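Local atomic coordinates of probable ribosomal RNA small subunit methyltransferase (Thermus thermophilus, PDB entry 3DMH), a protein that transfers a methyl group from S-adenosylmethionine to the exocyclic N2 of a guanosine in 16S ribosomal RNA. Residues Ala196-His201 with Glu276-Lys281; Phe189-Leu194 with Gly210-Ala215. All coordinates share one frame; numbering follows the deposited sequence.

Contact 1 (Ala196-His201 with Glu276-Lys281); sequences AEYTFH and EANALK
Asn278 reaches Thr199 through two torsions: chi1 of -69° leaves CG beside its own backbone N and anti to the carbonyl carbon, and chi2 of -93° turns the amide until both of its polar atoms meet the backbone of one strand residue. Thr199 N donates to Asn278 OD1 over 3.0 Å, nearly straight at 169° and arriving in the carbonyl plane on a lone pair. In return Asn278 ND2 donates to Thr199 O at 2.7 Å; the acceptor lies in the plane of the amide, although the donor is tilted from the plane of the Thr199 carbonyl. The side-chain amide thus does what a neighbouring strand would do for Thr199, whose strand, 196-202, makes its hairpin bonds to strand 187-193 through Tyr198 and Phe200.

Asn278 sits where helix 265-277 ends. Ala279, at positive phi, is the C-prime residue of a Schellman motif in which Leu280 N turns back to Leu275 O, while Asn278 is the first residue to leave helical geometry. In this Rossmann-like methyltransferase fold the helix forms the crossover between parallel strands 257-262 and 283-286. Asn278 ND2 also bonds to Gly274 O in the last turn. A water donates to Asn278 OD1 at 2.6 Å and to Glu197 O at 2.9 Å, so four hydrogen bonds in all fix the rotation of the amide.

Two further contacts flank the amide. The CE1 of His201 packs on Ala277 CB at 3.4 Å, and His201 ND1 makes a weak hydrogen bond to Thr199 O. Leu280 CD1 meets the edge of the Tyr198 ring near its plane, 4.3 Å from CE1; the Tyr198 side chain also touches Pro250 and Arg253 of helix 248-253.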
ATOM      1  N   ALA A 196     -19.564  -2.155 -20.314  1.00 24.48           N
ATOM      2  CA  ALA A 196     -18.759  -3.371 -20.458  1.00 24.09           C
ATOM      3  C   ALA A 196     -18.586  -4.089 -19.124  1.00 23.74           C
ATOM      4  O   ALA A 196     -18.527  -3.451 -18.076  1.00 23.88           O
ATOM      5  CB  ALA A 196     -17.400  -3.045 -21.071  1.00 24.29           C
ATOM      6  N   GLU A 197     -18.499  -5.413 -19.181  1.00 23.46           N
ATOM      7  CA  GLU A 197     -18.399  -6.251 -17.987  1.00 23.80           C
ATOM      8  C   GLU A 197     -16.965  -6.537 -17.611  1.00 22.96           C
ATOM      9  O   GLU A 197     -16.172  -6.933 -18.467  1.00 23.09           O
ATOM     10  CB  GLU A 197     -19.093  -7.590 -18.220  1.00 24.21           C
ATOM     11  CG  GLU A 197     -20.599  -7.498 -18.332  1.00 26.27           C
ATOM     12  CD  GLU A 197     -21.266  -7.047 -17.039  1.00 29.78           C
ATOM     13  OE1 GLU A 197     -20.761  -7.383 -15.940  1.00 31.08           O
ATOM     14  OE2 GLU A 197     -22.308  -6.358 -17.136  1.00 32.01           O
ATOM     15  N   TYR A 198     -16.656  -6.361 -16.324  1.00 22.23           N
ATOM     16  CA  TYR A 198     -15.333  -6.669 -15.768  1.00 21.72           C
ATOM     17  C   TYR A 198     -15.470  -7.581 -14.561  1.00 21.99           C
ATOM     18  O   TYR A 198     -16.413  -7.450 -13.779  1.00 22.67           O
ATOM     19  CB  TYR A 198     -14.595  -5.384 -15.361  1.00 21.62           C
ATOM     20  CG  TYR A 198     -14.388  -4.430 -16.510  1.00 20.75           C
ATOM     21  CD1 TYR A 198     -13.249  -4.504 -17.313  1.00 22.22           C
ATOM     22  CD2 TYR A 198     -15.359  -3.484 -16.830  1.00 21.44           C
ATOM     23  CE1 TYR A 198     -13.073  -3.640 -18.386  1.00 21.63           C
ATOM     24  CE2 TYR A 198     -15.194  -2.626 -17.899  1.00 20.44           C
ATOM     25  CZ  TYR A 198     -14.058  -2.709 -18.677  1.00 21.79           C
ATOM     26  OH  TYR A 198     -13.908  -1.848 -19.739  1.00 22.20           O
ATOM     27  N   THR A 199     -14.527  -8.510 -14.409  1.00 20.75           N
ATOM     28  CA  THR A 199     -14.420  -9.278 -13.179  1.00 20.51           C
ATOM     29  C   THR A 199     -13.100  -8.924 -12.533  1.00 20.11           C
ATOM     30  O   THR A 199     -12.037  -9.281 -13.043  1.00 20.83           O
ATOM     31  CB  THR A 199     -14.491 -10.792 -13.420  1.00 20.63           C
ATOM     32  OG1 THR A 199     -15.750 -11.106 -14.033  1.00 21.81           O
ATOM     33  CG2 THR A 199     -14.394 -11.545 -12.107  1.00 22.01           C
ATOM     34  N   PHE A 200     -13.190  -8.228 -11.411  1.00 18.98           N
ATOM     35  CA  PHE A 200     -12.001  -7.870 -10.643  1.00 19.12           C
ATOM     36  C   PHE A 200     -11.609  -8.965  -9.662  1.00 19.02           C
ATOM     37  O   PHE A 200     -12.455  -9.695  -9.136  1.00 19.96           O
ATOM     38  CB  PHE A 200     -12.199  -6.534  -9.935  1.00 19.60           C
ATOM     39  CG  PHE A 200     -12.429  -5.388 -10.872  1.00 18.61           C
ATOM     40  CD1 PHE A 200     -11.361  -4.744 -11.487  1.00 19.46           C
ATOM     41  CD2 PHE A 200     -13.721  -4.966 -11.168  1.00 19.29           C
ATOM     42  CE1 PHE A 200     -11.572  -3.682 -12.364  1.00 19.43           C
ATOM     43  CE2 PHE A 200     -13.952  -3.912 -12.049  1.00 19.61           C
ATOM     44  CZ  PHE A 200     -12.871  -3.258 -12.646  1.00 20.63           C
ATOM     45  N   HIS A 201     -10.304  -9.071  -9.422  1.00 18.80           N
ATOM     46  CA  HIS A 201      -9.739 -10.095  -8.555  1.00 18.29           C
ATOM     47  C   HIS A 201      -8.798  -9.388  -7.627  1.00 18.58           C
ATOM     48  O   HIS A 201      -8.019  -8.543  -8.059  1.00 18.51           O
ATOM     49  CB  HIS A 201      -8.945 -11.106  -9.363  1.00 18.93           C
ATOM     50  CG  HIS A 201      -9.802 -12.046 -10.145  1.00 19.07           C
ATOM     51  ND1 HIS A 201     -10.427 -11.693 -11.325  1.00 22.47           N
ATOM     52  CD2 HIS A 201     -10.173 -13.322  -9.891  1.00 19.27           C
ATOM     53  CE1 HIS A 201     -11.125 -12.723 -11.774  1.00 21.60           C
ATOM     54  NE2 HIS A 201     -10.991 -13.721 -10.921  1.00 23.39           N
ATOM     55  N   GLU A 276      -5.269 -10.494 -16.458  1.00 20.48           N
ATOM     56  CA  GLU A 276      -5.249 -11.842 -17.036  1.00 21.82           C
ATOM     57  C   GLU A 276      -6.649 -12.398 -17.203  1.00 21.64           C
ATOM     58  O   GLU A 276      -6.979 -12.967 -18.253  1.00 21.79           O
ATOM     59  CB  GLU A 276      -4.465 -12.784 -16.128  1.00 22.93           C
ATOM     60  CG  GLU A 276      -2.973 -12.533 -16.102  1.00 26.73           C
ATOM     61  CD  GLU A 276      -2.284 -13.178 -14.901  1.00 33.28           C
ATOM     62  OE1 GLU A 276      -2.858 -14.138 -14.317  1.00 36.51           O
ATOM     63  OE2 GLU A 276      -1.163 -12.734 -14.550  1.00 35.14           O
ATOM     64  N   ALA A 277      -7.464 -12.234 -16.164  1.00 21.28           N
ATOM     65  CA  ALA A 277      -8.818 -12.793 -16.137  1.00 21.26           C
ATOM     66  C   ALA A 277      -9.741 -12.155 -17.172  1.00 21.51           C
ATOM     67  O   ALA A 277     -10.725 -12.766 -17.604  1.00 21.35           O
ATOM     68  CB  ALA A 277      -9.416 -12.647 -14.744  1.00 20.81           C
ATOM     69  N   ASN A 278      -9.421 -10.922 -17.560  1.00 21.16           N
ATOM     70  CA  ASN A 278     -10.251 -10.159 -18.491  1.00 21.88           C
ATOM     71  C   ASN A 278      -9.696 -10.090 -19.943  1.00 22.42           C
ATOM     72  O   ASN A 278     -10.180  -9.255 -20.731  1.00 22.45           O
ATOM     73  CB  ASN A 278     -10.549  -8.765 -17.903  1.00 21.61           C
ATOM     74  CG  ASN A 278     -11.473  -8.831 -16.681  1.00 21.19           C
ATOM     75  OD1 ASN A 278     -12.699  -8.708 -16.813  1.00 23.72           O
ATOM     76  ND2 ASN A 278     -10.902  -9.075 -15.499  1.00 19.70           N
ATOM     77  N   ALA A 279      -8.663 -10.924 -20.263  1.00 24.14           N
ATOM     78  CA  ALA A 279      -8.049 -10.909 -21.619  1.00 23.51           C
ATOM     79  C   ALA A 279      -7.544  -9.540 -22.029  1.00 24.35           C
ATOM     80  O   ALA A 279      -7.697  -9.065 -23.162  1.00 22.76           O
ATOM     81  CB  ALA A 279      -8.996 -11.513 -22.681  1.00 24.98           C
ATOM     82  N   LEU A 280      -6.926  -8.873 -21.043  1.00 22.95           N
ATOM     83  CA  LEU A 280      -6.404  -7.469 -21.166  1.00 23.43           C
ATOM     84  C   LEU A 280      -4.914  -7.321 -20.846  1.00 23.26           C
ATOM     85  O   LEU A 280      -4.391  -8.034 -19.991  1.00 24.10           O
ATOM     86  CB  LEU A 280      -7.184  -6.513 -20.244  1.00 23.32           C
ATOM     87  CG  LEU A 280      -8.650  -6.199 -20.585  1.00 22.36           C
ATOM     88  CD1 LEU A 280      -9.344  -5.447 -19.457  1.00 23.54           C
ATOM     89  CD2 LEU A 280      -8.742  -5.405 -21.896  1.00 22.19           C
ATOM     90  N   LYS A 281      -4.238  -6.375 -21.505  1.00 23.59           N
ATOM     91  CA  LYS A 281      -2.795  -6.155 -21.293  1.00 24.18           C
ATOM     92  C   LYS A 281      -2.509  -4.754 -20.772  1.00 23.77           C
ATOM     93  O   LYS A 281      -3.008  -3.759 -21.300  1.00 24.27           O
ATOM     94  CB  LYS A 281      -1.996  -6.387 -22.595  1.00 24.92           C
ATOM     95  CG  LYS A 281      -1.772  -7.856 -22.991  1.00 26.68           C
ATOM     96  CD  LYS A 281      -3.008  -8.466 -23.639  1.00 31.44           C
ATOM     97  CE  LYS A 281      -2.841  -9.958 -23.882  1.00 31.51           C
ATOM     98  NZ  LYS A 281      -4.171 -10.610 -23.993  1.00 34.44           N
TER
HETATM   99  O   HOH W   1     -13.806  -8.464 -19.183  0.60 31.95           O

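Contact 2 (Phe189-Leu194 with Gly210-Ala215); sequences FSARIL and GKVDPA. With GMP (guanosine), chain E.
One face of the Phe189 ring carries the peptide bond between Gly210 and Lys211, with Gly210 C 3.4 Å above the ring plane over the centre and Lys211 N at the same height but offset toward the rim. At the edge, in the plane of the ring, sits Val212 CG2, 4.0 Å from Phe189 CE1. The phenyl group reaches this place because its CG lies between the backbone N and the carbonyl carbon (chi1 72°), the crowded position. The ring also meets that of Phe200 on the partner strand of the hairpin.

Val212 CG2 receives two more neighbours from the same face of strand 187-193: Ala191 CB at 3.8 Å, and Ile193 CD1 at 4.0 Å, where the two side chains meet tip to tip. The directions of 189-193 and 210-212 differ by only 7°, yet packing, not backbone pairing, joins them. An alanine at Phe189 would probably leave the Gly210-Lys211 peptide without its flat cover and Val212 CG2 without the ring edge beside it.

What the hairpin strand packs against is the lead-in to helix 214-227 of the Rossmann-like domain, and this lead-in shapes the substrate site. Asp213 is the N-cap: its OD1 accepts from Ala215 N at 2.8 Å, from above the carboxylate plane. Its OD2 accepts from N2 of the bound guanosine at 2.9 Å and from Asn305 ND2 as well. Ala215 CB lies 3.5 Å from the same guanosine N2, the atom that takes the methyl group.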
ATOM      1  N   PHE A 189     -15.141 -10.190  -7.876  1.00 21.11           N
ATOM      2  CA  PHE A 189     -16.486  -9.648  -8.038  1.00 20.54           C
ATOM      3  C   PHE A 189     -16.623  -9.060  -9.441  1.00 20.39           C
ATOM      4  O   PHE A 189     -15.642  -8.667 -10.053  1.00 19.67           O
ATOM      5  CB  PHE A 189     -16.789  -8.605  -6.957  1.00 20.51           C
ATOM      6  CG  PHE A 189     -16.039  -7.309  -7.138  1.00 19.55           C
ATOM      7  CD1 PHE A 189     -16.619  -6.272  -7.866  1.00 20.91           C
ATOM      8  CD2 PHE A 189     -14.760  -7.129  -6.605  1.00 21.22           C
ATOM      9  CE1 PHE A 189     -15.954  -5.071  -8.056  1.00 20.72           C
ATOM     10  CE2 PHE A 189     -14.091  -5.928  -6.776  1.00 22.23           C
ATOM     11  CZ  PHE A 189     -14.674  -4.896  -7.506  1.00 21.88           C
ATOM     12  N   SER A 190     -17.845  -9.021  -9.964  1.00 20.39           N
ATOM     13  CA  SER A 190     -18.041  -8.451 -11.289  1.00 21.16           C
ATOM     14  C   SER A 190     -18.710  -7.081 -11.208  1.00 21.23           C
ATOM     15  O   SER A 190     -19.464  -6.806 -10.274  1.00 21.75           O
ATOM     16  CB  SER A 190     -18.832  -9.405 -12.182  1.00 21.63           C
ATOM     17  OG  SER A 190     -20.226  -9.197 -12.045  1.00 23.41           O
ATOM     18  N   ALA A 191     -18.419  -6.230 -12.186  1.00 21.18           N
ATOM     19  CA  ALA A 191     -19.003  -4.900 -12.271  1.00 22.01           C
ATOM     20  C   ALA A 191     -19.178  -4.504 -13.734  1.00 22.26           C
ATOM     21  O   ALA A 191     -18.376  -4.895 -14.591  1.00 23.04           O
ATOM     22  CB  ALA A 191     -18.130  -3.882 -11.555  1.00 22.46           C
ATOM     23  N   ARG A 192     -20.215  -3.724 -14.018  1.00 22.21           N
ATOM     24  CA  ARG A 192     -20.395  -3.187 -15.351  1.00 22.72           C
ATOM     25  C   ARG A 192     -19.952  -1.735 -15.344  1.00 23.73           C
ATOM     26  O   ARG A 192     -20.436  -0.936 -14.542  1.00 24.82           O
ATOM     27  CB  ARG A 192     -21.852  -3.321 -15.806  1.00 21.74           C
ATOM     28  CG  ARG A 192     -22.058  -3.025 -17.279  1.00 22.84           C
ATOM     29  CD  ARG A 192     -23.518  -3.273 -17.655  1.00 22.68           C
ATOM     30  NE  ARG A 192     -23.811  -3.008 -19.067  1.00 24.63           N
ATOM     31  CZ  ARG A 192     -23.569  -3.858 -20.060  1.00 25.46           C
ATOM     32  NH1 ARG A 192     -23.012  -5.039 -19.810  1.00 27.65           N
ATOM     33  NH2 ARG A 192     -23.876  -3.522 -21.310  1.00 27.06           N
ATOM     34  N   ILE A 193     -18.983  -1.422 -16.200  1.00 23.89           N
ATOM     35  CA  ILE A 193     -18.413  -0.088 -16.271  1.00 23.75           C
ATOM     36  C   ILE A 193     -18.473   0.425 -17.702  1.00 23.55           C
ATOM     37  O   ILE A 193     -17.948  -0.209 -18.622  1.00 23.05           O
ATOM     38  CB  ILE A 193     -16.944  -0.058 -15.731  1.00 23.62           C
ATOM     39  CG1 ILE A 193     -16.893  -0.483 -14.251  1.00 23.24           C
ATOM     40  CG2 ILE A 193     -16.333   1.324 -15.919  1.00 25.33           C
ATOM     41  CD1 ILE A 193     -15.494  -0.831 -13.733  1.00 23.70           C
ATOM     42  N   LEU A 194     -19.133   1.568 -17.879  1.00 24.58           N
ATOM     43  CA  LEU A 194     -19.286   2.208 -19.188  1.00 25.28           C
ATOM     44  C   LEU A 194     -19.715   1.220 -20.281  1.00 24.96           C
ATOM     45  O   LEU A 194     -19.150   1.203 -21.376  1.00 25.09           O
ATOM     46  CB  LEU A 194     -17.991   2.945 -19.591  1.00 25.81           C
ATOM     47  CG  LEU A 194     -17.380   4.006 -18.669  1.00 27.29           C
ATOM     48  CD1 LEU A 194     -15.985   4.396 -19.153  1.00 27.88           C
ATOM     49  CD2 LEU A 194     -18.272   5.230 -18.561  1.00 29.84           C
ATOM     50  N   GLY A 210     -14.130  -5.670  -3.036  1.00 20.30           N
ATOM     51  CA  GLY A 210     -15.501  -6.186  -3.222  1.00 19.97           C
ATOM     52  C   GLY A 210     -16.441  -5.357  -4.083  1.00 20.88           C
ATOM     53  O   GLY A 210     -17.514  -5.835  -4.455  1.00 20.69           O
ATOM     54  N   LYS A 211     -16.048  -4.122  -4.412  1.00 20.98           N
ATOM     55  CA  LYS A 211     -16.878  -3.238  -5.249  1.00 22.34           C
ATOM     56  C   LYS A 211     -16.060  -2.084  -5.797  1.00 22.35           C
ATOM     57  O   LYS A 211     -15.098  -1.653  -5.174  1.00 22.59           O
ATOM     58  CB  LYS A 211     -18.078  -2.675  -4.483  1.00 22.77           C
ATOM     59  CG  LYS A 211     -17.720  -1.759  -3.324  1.00 24.76           C
ATOM     60  CD  LYS A 211     -18.943  -1.561  -2.422  1.00 28.43           C
ATOM     61  CE  LYS A 211     -18.741  -0.409  -1.443  1.00 30.51           C
ATOM     62  NZ  LYS A 211     -17.622  -0.679  -0.505  1.00 33.24           N
ATOM     63  N   VAL A 212     -16.466  -1.573  -6.957  1.00 22.85           N
ATOM     64  CA  VAL A 212     -15.797  -0.425  -7.553  1.00 22.61           C
ATOM     65  C   VAL A 212     -16.138   0.849  -6.771  1.00 21.83           C
ATOM     66  O   VAL A 212     -17.321   1.141  -6.522  1.00 22.12           O
ATOM     67  CB  VAL A 212     -16.163  -0.288  -9.051  1.00 23.65           C
ATOM     68  CG1 VAL A 212     -15.502   0.932  -9.653  1.00 22.47           C
ATOM     69  CG2 VAL A 212     -15.713  -1.529  -9.818  1.00 24.46           C
ATOM     70  N   ASP A 213     -15.093   1.580  -6.357  1.00 21.51           N
ATOM     71  CA  ASP A 213     -15.265   2.883  -5.709  1.00 20.92           C
ATOM     72  C   ASP A 213     -16.125   3.794  -6.600  1.00 19.86           C
ATOM     73  O   ASP A 213     -15.799   4.008  -7.765  1.00 19.57           O
ATOM     74  CB  ASP A 213     -13.878   3.516  -5.459  1.00 21.55           C
ATOM     75  CG  ASP A 213     -13.943   4.876  -4.742  1.00 23.03           C
ATOM     76  OD1 ASP A 213     -15.035   5.429  -4.517  1.00 25.34           O
ATOM     77  OD2 ASP A 213     -12.859   5.400  -4.401  1.00 24.14           O
ATOM     78  N   PRO A 214     -17.250   4.311  -6.063  1.00 19.93           N
ATOM     79  CA  PRO A 214     -18.047   5.276  -6.833  1.00 20.36           C
ATOM     80  C   PRO A 214     -17.211   6.451  -7.375  1.00 20.29           C
ATOM     81  O   PRO A 214     -17.520   6.976  -8.444  1.00 20.92           O
ATOM     82  CB  PRO A 214     -19.089   5.755  -5.817  1.00 20.28           C
ATOM     83  CG  PRO A 214     -19.235   4.567  -4.861  1.00 21.23           C
ATOM     84  CD  PRO A 214     -17.837   4.028  -4.740  1.00 20.14           C
ATOM     85  N   ALA A 215     -16.147   6.844  -6.670  1.00 19.98           N
ATOM     86  CA  ALA A 215     -15.292   7.931  -7.146  1.00 19.26           C
ATOM     87  C   ALA A 215     -14.586   7.553  -8.449  1.00 19.77           C
ATOM     88  O   ALA A 215     -14.440   8.384  -9.361  1.00 19.99           O
ATOM     89  CB  ALA A 215     -14.261   8.321  -6.073  1.00 19.10           C
TER
HETATM   90  C4' GMP E 385     -17.264   7.813   1.142  1.00 35.04           C
HETATM   91  O4' GMP E 385     -16.184   8.395   0.401  1.00 34.35           O
HETATM   92  C3' GMP E 385     -16.629   7.034   2.282  1.00 35.10           C
HETATM   93  O3' GMP E 385     -16.550   5.662   1.874  1.00 37.19           O
HETATM   94  C2' GMP E 385     -15.230   7.614   2.387  1.00 33.44           C
HETATM   95  O2' GMP E 385     -14.297   6.653   2.881  1.00 35.73           O
HETATM   96  C1' GMP E 385     -14.927   7.975   0.943  1.00 30.01           C
HETATM   97  N9  GMP E 385     -13.973   9.086   0.741  1.00 28.75           N
HETATM   98  C8  GMP E 385     -13.759  10.158   1.522  1.00 27.39           C
HETATM   99  N7  GMP E 385     -12.814  10.976   0.990  1.00 28.28           N
HETATM  100  C5  GMP E 385     -12.421  10.429  -0.182  1.00 27.09           C
HETATM  101  C6  GMP E 385     -11.454  10.758  -1.262  1.00 27.64           C
HETATM  102  O6  GMP E 385     -10.761  11.795  -1.210  1.00 26.21           O
HETATM  103  N1  GMP E 385     -11.354   9.899  -2.293  1.00 26.73           N
HETATM  104  C2  GMP E 385     -12.091   8.764  -2.384  1.00 27.53           C
HETATM  105  N2  GMP E 385     -11.954   7.927  -3.441  1.00 26.43           N
HETATM  106  N3  GMP E 385     -12.995   8.402  -1.432  1.00 26.36           N
HETATM  107  C4  GMP E 385     -13.193   9.184  -0.341  1.00 27.70           C

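After the N-terminal sheet and its helices, the chain enters strand 187-193, turns and returns as strand 196-202, the two forming an antiparallel hairpin. Contact 2 then closes a short loop that holds the second hairpin strand, bringing 210-215 back to the first. Contact 1 starts from within that loop and closes a far longer one, to 276-281, so the two cross. Each strand is thus tied separately to the Rossmann-like fold: 189-194 to the approach to helix 214-227 beside the guanosine site, and 196-201 to the C-terminal end of helix 265-277. The centres of the two contacts lie about 12 Å apart.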